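Local coordinates for protein glucose-6-phosphate isomerase (Chlamydia trachomatis D/UW-3/CX, PDB 6OTU) that catalyses the reversible isomerization of glucose-6-phosphate to fructose-6-phosphate as a glucose-6-phosphate isomerase of the GPI family, at residues S150-I155 against G278-F283; G163-Y168 against I181-N186; C352-N357 against R371-I376; N357-S362 against S491-G496. One frame throughout, in Å; residues are numbered along the deposited sequence.

Contact 1 (S150-I155 against G278-F283)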
loop_
_atom_site.group_PDB
_atom_site.type_symbol
_atom_site.label_atom_id
_atom_site.label_comp_id
_atom_site.label_asym_id
_atom_site.label_seq_id
_atom_site.Cartn_x
_atom_site.Cartn_y
_atom_site.Cartn_z
ATOM N N SER A 150 -21.326 -2.491 22.226
ATOM C CA SER A 150 -20.365 -1.417 22.033
ATOM C C SER A 150 -19.347 -1.722 20.943
ATOM O O SER A 150 -18.658 -0.805 20.490
ATOM C CB SER A 150 -19.633 -1.162 23.355
ATOM O OG SER A 150 -18.958 -2.346 23.746
ATOM N N THR A 151 -19.265 -2.971 20.493
ATOM C CA THR A 151 -18.146 -3.481 19.711
ATOM C C THR A 151 -18.648 -4.353 18.571
ATOM O O THR A 151 -19.452 -5.260 18.797
ATOM C CB THR A 151 -17.220 -4.296 20.618
ATOM O OG1 THR A 151 -16.793 -3.465 21.705
ATOM C CG2 THR A 151 -16.016 -4.815 19.856
ATOM N N LEU A 152 -18.162 -4.102 17.358
ATOM C CA LEU A 152 -18.487 -4.932 16.204
ATOM C C LEU A 152 -17.198 -5.474 15.592
ATOM O O LEU A 152 -16.237 -4.721 15.389
ATOM C CB LEU A 152 -19.294 -4.143 15.154
ATOM C CG LEU A 152 -19.847 -4.969 13.980
ATOM C CD1 LEU A 152 -21.185 -4.447 13.542
ATOM C CD2 LEU A 152 -18.891 -5.017 12.787
ATOM N N VAL A 153 -17.188 -6.772 15.281
ATOM C CA VAL A 153 -16.041 -7.443 14.661
ATOM C C VAL A 153 -16.488 -8.034 13.332
ATOM O O VAL A 153 -17.295 -8.969 13.302
ATOM C CB VAL A 153 -15.454 -8.539 15.557
ATOM C CG1 VAL A 153 -14.323 -9.260 14.825
ATOM C CG2 VAL A 153 -14.962 -7.941 16.876
ATOM N N GLN A 154 -15.975 -7.501 12.233
ATOM C CA GLN A 154 -16.308 -8.032 10.919
ATOM C C GLN A 154 -15.299 -9.110 10.554
ATOM O O GLN A 154 -14.104 -8.829 10.428
ATOM C CB GLN A 154 -16.320 -6.936 9.858
ATOM C CG GLN A 154 -16.707 -7.435 8.482
ATOM C CD GLN A 154 -17.688 -6.517 7.761
ATOM O OE1 GLN A 154 -18.579 -5.913 8.379
ATOM N NE2 GLN A 154 -17.540 -6.423 6.440
ATOM N N ILE A 155 -15.787 -10.336 10.403
ATOM C CA ILE A 155 -15.005 -11.469 9.933
ATOM C C ILE A 155 -15.293 -11.634 8.449
ATOM O O ILE A 155 -16.442 -11.852 8.051
ATOM C CB ILE A 155 -15.344 -12.755 10.710
ATOM C CG1 ILE A 155 -14.981 -12.607 12.193
ATOM C CG2 ILE A 155 -14.644 -13.959 10.091
ATOM C CD1 ILE A 155 -15.262 -13.838 13.039
ATOM N N GLY A 278 -23.390 -2.450 4.821
ATOM C CA GLY A 278 -24.510 -1.842 5.529
ATOM C C GLY A 278 -24.514 -2.122 7.021
ATOM O O GLY A 278 -24.812 -1.236 7.827
ATOM N N VAL A 279 -24.181 -3.357 7.409
ATOM C CA VAL A 279 -24.221 -3.732 8.822
ATOM C C VAL A 279 -23.163 -2.965 9.615
ATOM O O VAL A 279 -23.472 -2.293 10.604
ATOM C CB VAL A 279 -24.059 -5.253 8.990
ATOM C CG1 VAL A 279 -23.920 -5.592 10.456
ATOM C CG2 VAL A 279 -25.242 -5.992 8.375
ATOM N N VAL A 280 -21.898 -3.060 9.202
ATOM C CA VAL A 280 -20.844 -2.431 9.992
ATOM C C VAL A 280 -20.998 -0.916 9.982
ATOM O O VAL A 280 -20.877 -0.262 11.026
ATOM C CB VAL A 280 -19.449 -2.875 9.505
ATOM C CG1 VAL A 280 -19.205 -2.479 8.055
ATOM C CG2 VAL A 280 -18.371 -2.302 10.425
ATOM N N LEU A 281 -21.289 -0.333 8.816
ATOM C CA LEU A 281 -21.470 1.113 8.741
ATOM C C LEU A 281 -22.688 1.544 9.540
ATOM O O LEU A 281 -22.629 2.513 10.305
ATOM C CB LEU A 281 -21.596 1.560 7.284
ATOM C CG LEU A 281 -20.377 1.308 6.382
ATOM C CD1 LEU A 281 -20.694 1.675 4.937
ATOM C CD2 LEU A 281 -19.151 2.056 6.869
ATOM N N GLY A 282 -23.806 0.832 9.380
ATOM C CA GLY A 282 -25.002 1.178 10.133
ATOM C C GLY A 282 -24.805 1.108 11.638
ATOM O O GLY A 282 -25.280 1.974 12.376
ATOM N N PHE A 283 -24.089 0.086 12.114
ATOM C CA PHE A 283 -23.838 -0.039 13.548
ATOM C C PHE A 283 -22.922 1.073 14.048
ATOM O O PHE A 283 -23.173 1.666 15.107
ATOM C CB PHE A 283 -23.239 -1.414 13.846
ATOM C CG PHE A 283 -22.860 -1.624 15.285
ATOM C CD1 PHE A 283 -23.789 -2.091 16.203
ATOM C CD2 PHE A 283 -21.563 -1.382 15.721
ATOM C CE1 PHE A 283 -23.434 -2.298 17.535
ATOM C CE2 PHE A 283 -21.208 -1.590 17.043
ATOM C CZ PHE A 283 -22.145 -2.049 17.953
HETATM O O HOH W 1 -21.136 -5.344 7.545
#

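Contact 2 (G163-Y168 against I181-N186)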
loop_
_atom_site.group_PDB
_atom_site.type_symbol
_atom_site.label_atom_id
_atom_site.label_comp_id
_atom_site.label_asym_id
_atom_site.label_seq_id
_atom_site.Cartn_x
_atom_site.Cartn_y
_atom_site.Cartn_z
ATOM N N GLY A 163 -13.660 -2.931 1.137
ATOM C CA GLY A 163 -14.599 -1.870 0.859
ATOM C C GLY A 163 -15.267 -1.327 2.111
ATOM O O GLY A 163 -15.222 -0.121 2.386
ATOM N N PRO A 164 -15.922 -2.202 2.890
ATOM C CA PRO A 164 -16.438 -1.754 4.196
ATOM C C PRO A 164 -15.393 -1.049 5.058
ATOM O O PRO A 164 -15.679 0.019 5.609
ATOM C CB PRO A 164 -16.934 -3.060 4.829
ATOM C CG PRO A 164 -17.353 -3.887 3.661
ATOM C CD PRO A 164 -16.457 -3.527 2.508
ATOM N N LYS A 165 -14.175 -1.592 5.144
ATOM C CA LYS A 165 -13.150 -0.994 5.996
ATOM C C LYS A 165 -12.723 0.378 5.476
ATOM O O LYS A 165 -12.587 1.323 6.254
ATOM C CB LYS A 165 -11.944 -1.937 6.118
ATOM C CG LYS A 165 -10.853 -1.431 7.090
ATOM C CD LYS A 165 -9.813 -2.487 7.417
ATOM C CE LYS A 165 -8.870 -2.692 6.251
ATOM N NZ LYS A 165 -7.600 -3.364 6.665
ATOM N N ALA A 166 -12.528 0.507 4.163
ATOM C CA ALA A 166 -12.206 1.804 3.581
ATOM C C ALA A 166 -13.314 2.824 3.845
ATOM O O ALA A 166 -13.040 4.006 4.100
ATOM C CB ALA A 166 -11.963 1.646 2.080
ATOM N N MET A 167 -14.574 2.386 3.785
ATOM C CA MET A 167 -15.682 3.308 3.998
ATOM C C MET A 167 -15.835 3.655 5.476
ATOM O O MET A 167 -16.154 4.797 5.812
ATOM C CB MET A 167 -16.982 2.714 3.426
ATOM C CG MET A 167 -17.057 2.704 1.879
ATOM S SD MET A 167 -16.720 4.308 1.059
ATOM C CE MET A 167 -14.993 4.100 0.585
ATOM N N TYR A 168 -15.597 2.689 6.366
ATOM C CA TYR A 168 -15.715 2.950 7.793
ATOM C C TYR A 168 -14.730 4.036 8.235
ATOM O O TYR A 168 -15.109 4.998 8.916
ATOM C CB TYR A 168 -15.509 1.652 8.593
ATOM C CG TYR A 168 -15.261 1.940 10.054
ATOM C CD1 TYR A 168 -16.306 2.283 10.897
ATOM C CD2 TYR A 168 -13.977 1.943 10.573
ATOM C CE1 TYR A 168 -16.080 2.596 12.223
ATOM C CE2 TYR A 168 -13.738 2.254 11.893
ATOM C CZ TYR A 168 -14.790 2.587 12.719
ATOM O OH TYR A 168 -14.552 2.898 14.050
ATOM N N ILE A 181 -14.689 -0.920 16.425
ATOM C CA ILE A 181 -14.888 -1.656 15.182
ATOM C C ILE A 181 -13.578 -2.325 14.794
ATOM O O ILE A 181 -12.532 -1.669 14.732
ATOM C CB ILE A 181 -15.393 -0.735 14.050
ATOM C CG1 ILE A 181 -16.595 0.099 14.524
ATOM C CG2 ILE A 181 -15.743 -1.531 12.802
ATOM C CD1 ILE A 181 -17.838 -0.712 14.787
ATOM N N PHE A 182 -13.635 -3.630 14.538
ATOM C CA PHE A 182 -12.464 -4.414 14.172
ATOM C C PHE A 182 -12.769 -5.249 12.939
ATOM O O PHE A 182 -13.926 -5.585 12.653
ATOM C CB PHE A 182 -12.019 -5.338 15.324
ATOM C CG PHE A 182 -11.686 -4.604 16.589
ATOM C CD1 PHE A 182 -12.673 -4.317 17.520
ATOM C CD2 PHE A 182 -10.386 -4.178 16.835
ATOM C CE1 PHE A 182 -12.368 -3.619 18.675
ATOM C CE2 PHE A 182 -10.068 -3.484 17.993
ATOM C CZ PHE A 182 -11.060 -3.205 18.917
ATOM N N PHE A 183 -11.708 -5.594 12.211
ATOM C CA PHE A 183 -11.804 -6.468 11.049
ATOM C C PHE A 183 -10.844 -7.624 11.232
ATOM O O PHE A 183 -9.645 -7.411 11.427
ATOM C CB PHE A 183 -11.497 -5.725 9.746
ATOM C CG PHE A 183 -12.408 -4.572 9.496
ATOM C CD1 PHE A 183 -12.149 -3.336 10.065
ATOM C CD2 PHE A 183 -13.544 -4.725 8.710
ATOM C CE1 PHE A 183 -13.006 -2.268 9.842
ATOM C CE2 PHE A 183 -14.398 -3.654 8.477
ATOM C CZ PHE A 183 -14.124 -2.423 9.047
ATOM N N VAL A 184 -11.376 -8.841 11.170
ATOM C CA VAL A 184 -10.588 -10.066 11.212
ATOM C C VAL A 184 -10.728 -10.726 9.844
ATOM O O VAL A 184 -11.835 -11.107 9.436
ATOM C CB VAL A 184 -11.049 -10.993 12.351
ATOM C CG1 VAL A 184 -10.330 -12.343 12.311
ATOM C CG2 VAL A 184 -10.840 -10.320 13.685
ATOM N N SER A 185 -9.614 -10.853 9.130
ATOM C CA SER A 185 -9.670 -11.264 7.733
ATOM C C SER A 185 -8.710 -12.412 7.432
ATOM O O SER A 185 -9.126 -13.454 6.916
ATOM C CB SER A 185 -9.376 -10.060 6.832
ATOM O OG SER A 185 -8.158 -9.418 7.217
ATOM N N ASN A 186 -7.430 -12.234 7.760
ATOM C CA ASN A 186 -6.395 -13.203 7.410
ATOM C C ASN A 186 -6.643 -14.550 8.089
ATOM O O ASN A 186 -7.121 -14.627 9.224
ATOM C CB ASN A 186 -5.018 -12.657 7.830
ATOM C CG ASN A 186 -3.855 -13.239 7.014
ATOM O OD1 ASN A 186 -3.922 -14.354 6.495
ATOM N ND2 ASN A 186 -2.772 -12.467 6.916
HETATM O O HOH W 2 -12.693 1.302 15.833
#

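Contact 3 (C352-N357 against R371-I376). With G6Q (glucose-6-phosphate), chain E.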
loop_
_atom_site.group_PDB
_atom_site.type_symbol
_atom_site.label_atom_id
_atom_site.label_comp_id
_atom_site.label_asym_id
_atom_site.label_seq_id
_atom_site.Cartn_x
_atom_site.Cartn_y
_atom_site.Cartn_z
ATOM N N CYS A 352 -10.192 -3.361 -6.399
ATOM C CA CYS A 352 -11.337 -3.215 -7.281
ATOM C C CYS A 352 -10.886 -3.077 -8.730
ATOM O O CYS A 352 -11.472 -3.687 -9.631
ATOM C CB CYS A 352 -12.172 -2.023 -6.823
ATOM S SG CYS A 352 -13.701 -1.770 -7.813
ATOM N N GLY A 353 -9.806 -2.333 -8.963
ATOM C CA GLY A 353 -9.259 -2.153 -10.297
ATOM C C GLY A 353 -8.451 -3.332 -10.803
ATOM O O GLY A 353 -8.670 -3.782 -11.927
ATOM N N MET A 354 -7.523 -3.852 -9.991
ATOM C CA MET A 354 -6.653 -4.931 -10.463
ATOM C C MET A 354 -7.377 -6.272 -10.519
ATOM O O MET A 354 -7.089 -7.099 -11.395
ATOM C CB MET A 354 -5.414 -5.039 -9.578
ATOM C CG MET A 354 -4.565 -3.771 -9.615
ATOM S SD MET A 354 -3.027 -3.915 -8.705
ATOM C CE MET A 354 -2.123 -5.011 -9.776
ATOM N N GLU A 355 -8.286 -6.538 -9.579
ATOM C CA GLU A 355 -9.043 -7.783 -9.671
ATOM C C GLU A 355 -10.052 -7.741 -10.820
ATOM O O GLU A 355 -10.284 -8.759 -11.491
ATOM C CB GLU A 355 -9.744 -8.082 -8.348
ATOM C CG GLU A 355 -9.992 -9.551 -8.131
ATOM C CD GLU A 355 -10.984 -9.800 -7.044
ATOM O OE1 GLU A 355 -11.358 -10.968 -6.863
ATOM O OE2 GLU A 355 -11.396 -8.832 -6.372
ATOM N N SER A 356 -10.666 -6.579 -11.065
ATOM C CA SER A 356 -11.615 -6.477 -12.171
ATOM C C SER A 356 -10.906 -6.572 -13.513
ATOM O O SER A 356 -11.300 -7.352 -14.384
ATOM C CB SER A 356 -12.399 -5.163 -12.097
ATOM O OG SER A 356 -13.216 -5.102 -10.945
ATOM N N ASN A 357 -9.851 -5.789 -13.701
ATOM C CA ASN A 357 -9.303 -5.599 -15.032
ATOM C C ASN A 357 -7.952 -6.267 -15.205
ATOM O O ASN A 357 -7.316 -6.099 -16.254
ATOM C CB ASN A 357 -9.265 -4.100 -15.356
ATOM C CG ASN A 357 -10.673 -3.514 -15.440
ATOM O OD1 ASN A 357 -11.610 -4.235 -15.788
ATOM N ND2 ASN A 357 -10.838 -2.226 -15.112
ATOM N N ARG A 371 -2.370 -4.199 -23.167
ATOM C CA ARG A 371 -2.276 -4.311 -21.719
ATOM C C ARG A 371 -3.539 -3.771 -21.070
ATOM O O ARG A 371 -4.124 -2.792 -21.539
ATOM C CB ARG A 371 -1.032 -3.579 -21.193
ATOM C CG ARG A 371 0.239 -4.119 -21.849
ATOM C CD ARG A 371 1.502 -3.739 -21.123
ATOM N NE ARG A 371 2.690 -4.271 -21.800
ATOM C CZ ARG A 371 3.299 -5.404 -21.463
ATOM N NH1 ARG A 371 2.838 -6.136 -20.454
ATOM N NH2 ARG A 371 4.373 -5.808 -22.134
ATOM N N THR A 372 -3.968 -4.422 -19.995
ATOM C CA THR A 372 -5.176 -3.984 -19.315
ATOM C C THR A 372 -4.851 -3.273 -18.004
ATOM O O THR A 372 -4.195 -2.226 -18.031
ATOM C CB THR A 372 -6.096 -5.170 -19.106
ATOM O OG1 THR A 372 -5.328 -6.265 -18.588
ATOM C CG2 THR A 372 -6.733 -5.551 -20.453
ATOM N N SER A 373 -5.296 -3.805 -16.861
ATOM C CA SER A 373 -5.165 -3.052 -15.613
ATOM C C SER A 373 -3.705 -2.696 -15.346
ATOM O O SER A 373 -2.820 -3.530 -15.562
ATOM C CB SER A 373 -5.717 -3.822 -14.411
ATOM O OG SER A 373 -5.624 -3.008 -13.247
ATOM N N PRO A 374 -3.417 -1.465 -14.952
ATOM C CA PRO A 374 -2.100 -1.153 -14.391
ATOM C C PRO A 374 -2.034 -1.592 -12.931
ATOM O O PRO A 374 -3.045 -1.966 -12.318
ATOM C CB PRO A 374 -2.003 0.371 -14.529
ATOM C CG PRO A 374 -3.437 0.848 -14.506
ATOM C CD PRO A 374 -4.293 -0.285 -15.051
ATOM N N ILE A 375 -0.810 -1.564 -12.385
ATOM C CA ILE A 375 -0.647 -1.687 -10.942
ATOM C C ILE A 375 -1.251 -0.452 -10.294
ATOM O O ILE A 375 -0.973 0.685 -10.696
ATOM C CB ILE A 375 0.829 -1.846 -10.554
ATOM C CG1 ILE A 375 1.530 -2.896 -11.418
ATOM C CG2 ILE A 375 0.958 -2.219 -9.080
ATOM C CD1 ILE A 375 0.935 -4.234 -11.322
ATOM N N ILE A 376 -2.117 -0.665 -9.319
ATOM C CA ILE A 376 -2.697 0.434 -8.565
ATOM C C ILE A 376 -2.050 0.403 -7.191
ATOM O O ILE A 376 -2.035 -0.640 -6.532
ATOM C CB ILE A 376 -4.229 0.340 -8.510
ATOM C CG1 ILE A 376 -4.795 0.491 -9.931
ATOM C CG2 ILE A 376 -4.812 1.418 -7.596
ATOM C CD1 ILE A 376 -6.290 0.176 -10.065
HETATM C C1 G6Q E . -14.349 -10.185 -4.771
HETATM C C2 G6Q E . -13.515 -11.469 -4.791
HETATM C C3 G6Q E . -12.941 -11.851 -3.431
HETATM C C4 G6Q E . -13.992 -12.336 -2.425
HETATM C C5 G6Q E . -13.339 -13.028 -1.228
HETATM C C6 G6Q E . -14.330 -13.353 -0.136
HETATM O O1 G6Q E . -14.958 -9.871 -5.739
HETATM O O2 G6Q E . -14.273 -12.557 -5.307
HETATM O O3 G6Q E . -12.235 -10.741 -2.873
HETATM O O4 G6Q E . -14.767 -11.236 -1.954
HETATM O O5 G6Q E . -12.679 -14.214 -1.681
HETATM O O6 G6Q E . -15.383 -14.169 -0.720
HETATM P P G6Q E . -16.706 -14.504 0.147
HETATM O O1P G6Q E . -17.393 -13.177 0.420
HETATM O O2P G6Q E . -17.524 -15.414 -0.762
HETATM O O3P G6Q E . -16.241 -15.195 1.413
HETATM O O HOH W 3 -8.228 -1.040 -14.224
#

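Contact 4 (N357-S362 against S491-G496)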
loop_
_atom_site.group_PDB
_atom_site.type_symbol
_atom_site.label_atom_id
_atom_site.label_comp_id
_atom_site.label_asym_id
_atom_site.label_seq_id
_atom_site.Cartn_x
_atom_site.Cartn_y
_atom_site.Cartn_z
ATOM N N ASN A 357 -9.851 -5.789 -13.701
ATOM C CA ASN A 357 -9.303 -5.599 -15.032
ATOM C C ASN A 357 -7.952 -6.267 -15.205
ATOM O O ASN A 357 -7.316 -6.099 -16.254
ATOM C CB ASN A 357 -9.265 -4.100 -15.356
ATOM C CG ASN A 357 -10.673 -3.514 -15.440
ATOM O OD1 ASN A 357 -11.610 -4.235 -15.788
ATOM N ND2 ASN A 357 -10.838 -2.226 -15.112
ATOM N N GLY A 358 -7.521 -7.072 -14.233
ATOM C CA GLY A 358 -6.313 -7.856 -14.412
ATOM C C GLY A 358 -6.580 -9.085 -15.255
ATOM O O GLY A 358 -6.545 -10.209 -14.756
ATOM N N LYS A 359 -6.861 -8.878 -16.538
ATOM C CA LYS A 359 -7.343 -9.933 -17.418
ATOM C C LYS A 359 -6.552 -9.904 -18.712
ATOM O O LYS A 359 -5.968 -8.879 -19.078
ATOM C CB LYS A 359 -8.830 -9.770 -17.726
ATOM C CG LYS A 359 -9.701 -9.618 -16.492
ATOM C CD LYS A 359 -9.826 -10.956 -15.756
ATOM C CE LYS A 359 -10.468 -10.780 -14.392
ATOM N NZ LYS A 359 -11.822 -10.192 -14.497
ATOM N N SER A 360 -6.526 -11.044 -19.403
ATOM C CA SER A 360 -5.772 -11.101 -20.648
ATOM C C SER A 360 -6.507 -11.916 -21.709
ATOM O O SER A 360 -5.877 -12.460 -22.617
ATOM C CB SER A 360 -4.361 -11.653 -20.413
ATOM O OG SER A 360 -4.413 -12.791 -19.588
ATOM N N ILE A 361 -7.839 -11.993 -21.608
ATOM C CA ILE A 361 -8.710 -12.500 -22.664
ATOM C C ILE A 361 -9.933 -11.591 -22.761
ATOM O O ILE A 361 -10.368 -11.001 -21.766
ATOM C CB ILE A 361 -9.153 -13.963 -22.424
ATOM C CG1 ILE A 361 -9.815 -14.093 -21.058
ATOM C CG2 ILE A 361 -7.987 -14.915 -22.572
ATOM C CD1 ILE A 361 -11.288 -14.297 -21.158
ATOM N N SER A 362 -10.489 -11.489 -23.975
ATOM C CA SER A 362 -11.667 -10.673 -24.269
ATOM C C SER A 362 -12.958 -11.396 -23.875
ATOM O O SER A 362 -12.988 -12.616 -23.680
ATOM C CB SER A 362 -11.726 -10.338 -25.763
ATOM O OG SER A 362 -12.097 -11.473 -26.541
ATOM N N SER A 491 -14.844 -7.544 -16.701
ATOM C CA SER A 491 -14.387 -6.954 -15.448
ATOM C C SER A 491 -14.947 -7.649 -14.213
ATOM O O SER A 491 -14.561 -7.274 -13.108
ATOM C CB SER A 491 -14.779 -5.470 -15.382
ATOM O OG SER A 491 -14.229 -4.708 -16.443
ATOM N N PHE A 492 -15.857 -8.615 -14.339
ATOM C CA PHE A 492 -16.695 -8.959 -13.203
ATOM C C PHE A 492 -16.556 -10.393 -12.726
ATOM O O PHE A 492 -17.293 -10.793 -11.816
ATOM C CB PHE A 492 -18.164 -8.632 -13.531
ATOM C CG PHE A 492 -18.353 -7.227 -14.032
ATOM C CD1 PHE A 492 -18.163 -6.135 -13.174
ATOM C CD2 PHE A 492 -18.662 -6.984 -15.367
ATOM C CE1 PHE A 492 -18.309 -4.826 -13.635
ATOM C CE2 PHE A 492 -18.800 -5.673 -15.843
ATOM C CZ PHE A 492 -18.623 -4.590 -14.978
ATOM N N ASP A 493 -15.629 -11.173 -13.274
ATOM C CA ASP A 493 -15.269 -12.449 -12.665
ATOM C C ASP A 493 -13.818 -12.393 -12.180
ATOM O O ASP A 493 -13.160 -11.342 -12.207
ATOM C CB ASP A 493 -15.535 -13.620 -13.630
ATOM C CG ASP A 493 -14.722 -13.533 -14.912
ATOM O OD1 ASP A 493 -14.002 -12.515 -15.109
ATOM O OD2 ASP A 493 -14.823 -14.489 -15.722
ATOM N N GLN A 494 -13.317 -13.534 -11.704
ATOM C CA GLN A 494 -12.015 -13.540 -11.045
ATOM C C GLN A 494 -11.468 -14.959 -10.963
ATOM O O GLN A 494 -11.306 -15.523 -9.877
ATOM C CB GLN A 494 -12.107 -12.876 -9.662
ATOM C CG GLN A 494 -13.171 -13.418 -8.702
ATOM C CD GLN A 494 -14.587 -12.990 -9.022
ATOM O OE1 GLN A 494 -14.860 -11.818 -9.280
ATOM N NE2 GLN A 494 -15.509 -13.953 -9.014
ATOM N N GLU A 495 -11.184 -15.553 -12.120
ATOM C CA GLU A 495 -10.723 -16.935 -12.135
ATOM C C GLU A 495 -9.383 -17.108 -11.423
ATOM O O GLU A 495 -9.081 -18.217 -10.963
ATOM C CB GLU A 495 -10.648 -17.429 -13.574
ATOM C CG GLU A 495 -12.021 -17.665 -14.181
ATOM C CD GLU A 495 -12.836 -18.716 -13.426
ATOM O OE1 GLU A 495 -12.254 -19.742 -12.985
ATOM O OE2 GLU A 495 -14.058 -18.501 -13.260
ATOM N N GLY A 496 -8.577 -16.043 -11.317
ATOM C CA GLY A 496 -7.361 -16.114 -10.514
ATOM C C GLY A 496 -7.643 -16.287 -9.032
ATOM O O GLY A 496 -6.929 -17.018 -8.337
#

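Contact 1 (S150-I155 against G278-F283)
Leu152 and Gln154 meet Val280 and Phe283 in a buried, mainly apolar contact between strand 151-155, an inner strand of the five-stranded parallel sheet, and helix 275-285, which lies against that sheet. The segment axes approach to 9.6 Å and run nearly antiparallel, at 162°. Leu152 CG stands anti to the backbone N (chi1 -172°), and the two methyls divide their work: CD2 touches Val280 CG2 at 3.6 Å, while CD1 rests near CB and CG of Phe283. The leucine and phenylalanine side chains slide past each other in opposite directions, with Leu152 CB 3.6 Å from Phe283 CD2. Farther out, the ring turns its edge to the start of the strand, CZ lying 3.9 Å from Thr151 N. Gln154 crosses Val280 at about a right angle and sets OE1 3.4 Å from Val280 CB. Water 1 donates to this oxygen at 2.7 Å and accepts from Val280 N at 2.9 Å; Gln154 NE2 bonds to Ser160 O and weakly to Val276 O of the same helix. Segments 150-155 and 278-283 share no direct hydrogen bond; the contact is mainly one of hydrocarbon surfaces, with the Gln154 amide oxygen served by a bridging water.

Contact 2 (G163-Y168 against I181-N186)
Lys165 lays its aliphatic chain over one face of the Phe183 ring. With CG anti to the backbone N (chi1 -176°), the chain runs obliquely across the ring: CB makes a CH-pi contact 3.8 Å from the ring centroid, 14° off the normal, CG follows at 3.6 Å from Phe183 CE1, and CD lies over the CD1 side. The bend at chi3 (75°) then turns CE aside, and NZ goes on to a long, weak ion pair with Glu161. The ring face thus meets the aliphatic part of the lysine, while Tyr168 CB comes to its edge. These residues belong to a beta-alpha-beta unit in which strand 151-155, helix 162-172 and strand 180-184 follow in order, the helix packing back on an outermost strand of the parallel sheet within this chain, with the two segment axes 10.1 Å apart. One turn beyond Lys165, Tyr168 offers a ring face to Ile181. The isoleucine approaches with its branch point: CB sits 4.0 Å from the ring centroid, CG2 lies beside it over the ring centre, and CG1 reaches 3.4 Å from Tyr168 CE1. The phenol end is polar yet tied in, since OH is hydrogen-bonded to Gln172 NE2 and, at 3.0 Å, to water 2, which accepts from Ile181 N. Beyond the strand, Ser185 OG bonds to Asn383 and Asn186 to Gly381 and Thr382, all of the second subunit.

Contact 3 (C352-N357 against R371-I376)
Met354 CG stands anti to its carbonyl carbon (chi1 -62°), and beyond an extended chi2 the chain bends at chi3 (72°), placing CE beside Ile375, where it touches CD1 at 3.5 Å. The sulfur before that bend faces the backbone of the start of strand 375-377: Ile376 N gives SD a nearly straight but weak hydrogen bond of 3.4 Å. Where Gly353 has no side chain, the tip of Ile376 comes close to the helix, CD1 lying 3.8 Å from Gly353 CA. At the end of the helix Ser373 N donates to Asn357 O at 3.1 Å from above the carbonyl plane. Ser373 OG, anti to its own backbone N (chi1 -177°), bonds to Pro374 O at 2.9 Å; water 3 accepts from Asn357 ND2 and donates weakly to Ser373 OG, while Asn357 OD1 is bonded to Ser491 OG. Thr372 OG1 bonds to Lys359 O. The methionine and Ile375 pack in turn on Trp377 of the second subunit. Glu355 points away from segment 371-376, and its extended chain places OE1 3.0 Å from C2 of glucose-6-phosphate. The probable proton donor, it comes from the helix face directed at the substrate. The face turned to segment 371-376 packs on the loop and strand start closing a beta-alpha-beta unit. His386 O of the second subunit bonds the ligand, as in the shared phosphoglucose isomerase site.

Contact 4 (N357-S362 against S491-G496)
Asn357 and Ser491 bring the two backbones within 5.3 Å at their CA atoms, just where helix 345-357 ends and Gly358 centres an inverse gamma turn. Ser491 OG, in the plane of the amide carbonyl, donates a 2.7 Å hydrogen bond to Asn357 OD1; Asn357 ND2 bonds in turn to Phe480 O, so both ends of this amide are held. Past the turn, Lys359 reaches across to the loop that leads into helix 495-511. Its chain is bent at chi2 and again at chi4 (59°), the last bend setting NZ against Asp493. There the ammonium group donates to two oxygens of one residue: Asp493 O at 2.9 Å, approached from above the carbonyl plane, and OD1 at 3.2 Å in a salt bridge, met nearly along the carboxylate C-O axis. Asn490 O and Ser356 O also accept from NZ, so its three protons are shared among four oxygens, and the carboxylate probably helps to offset the buried charge. The other carboxylate oxygen, OD2, bonds to Asn447 of the second subunit. Gln494, the next residue, is the N-cap of helix 495-511 and lines the glucose-6-phosphate pocket, its OE1 bonded to Arg269. The lysine therefore ties the end of the helix bearing Glu355 to the loop bearing Gln494, an arrangement consistent with a second-shell role beside the phosphoglucose isomerase active site at the dimer interface.

The four contacts form two pairs, each with centres about 9 Å apart. Contacts 1 and 2 share the five-stranded parallel sheet: strands 151-155 and 180-184 are neighbours in it, and contact 2 is nested along the chain within the loop closed by contact 1. Contacts 3 and 4 follow later, share Asn357 and cross in sequence; contact 3 reaches the end strand of the six-stranded mixed sheet. The centres of contacts 2 and 3 lie about 22 Å apart, and their nearest atoms about 8 Å. Contacts 2, 3 and 4 touch the second subunit. One pair packs helices 275-285 and 162-172 on the parallel sheet; the other holds pocket residues Glu355 and Gln494 near the dimer interface.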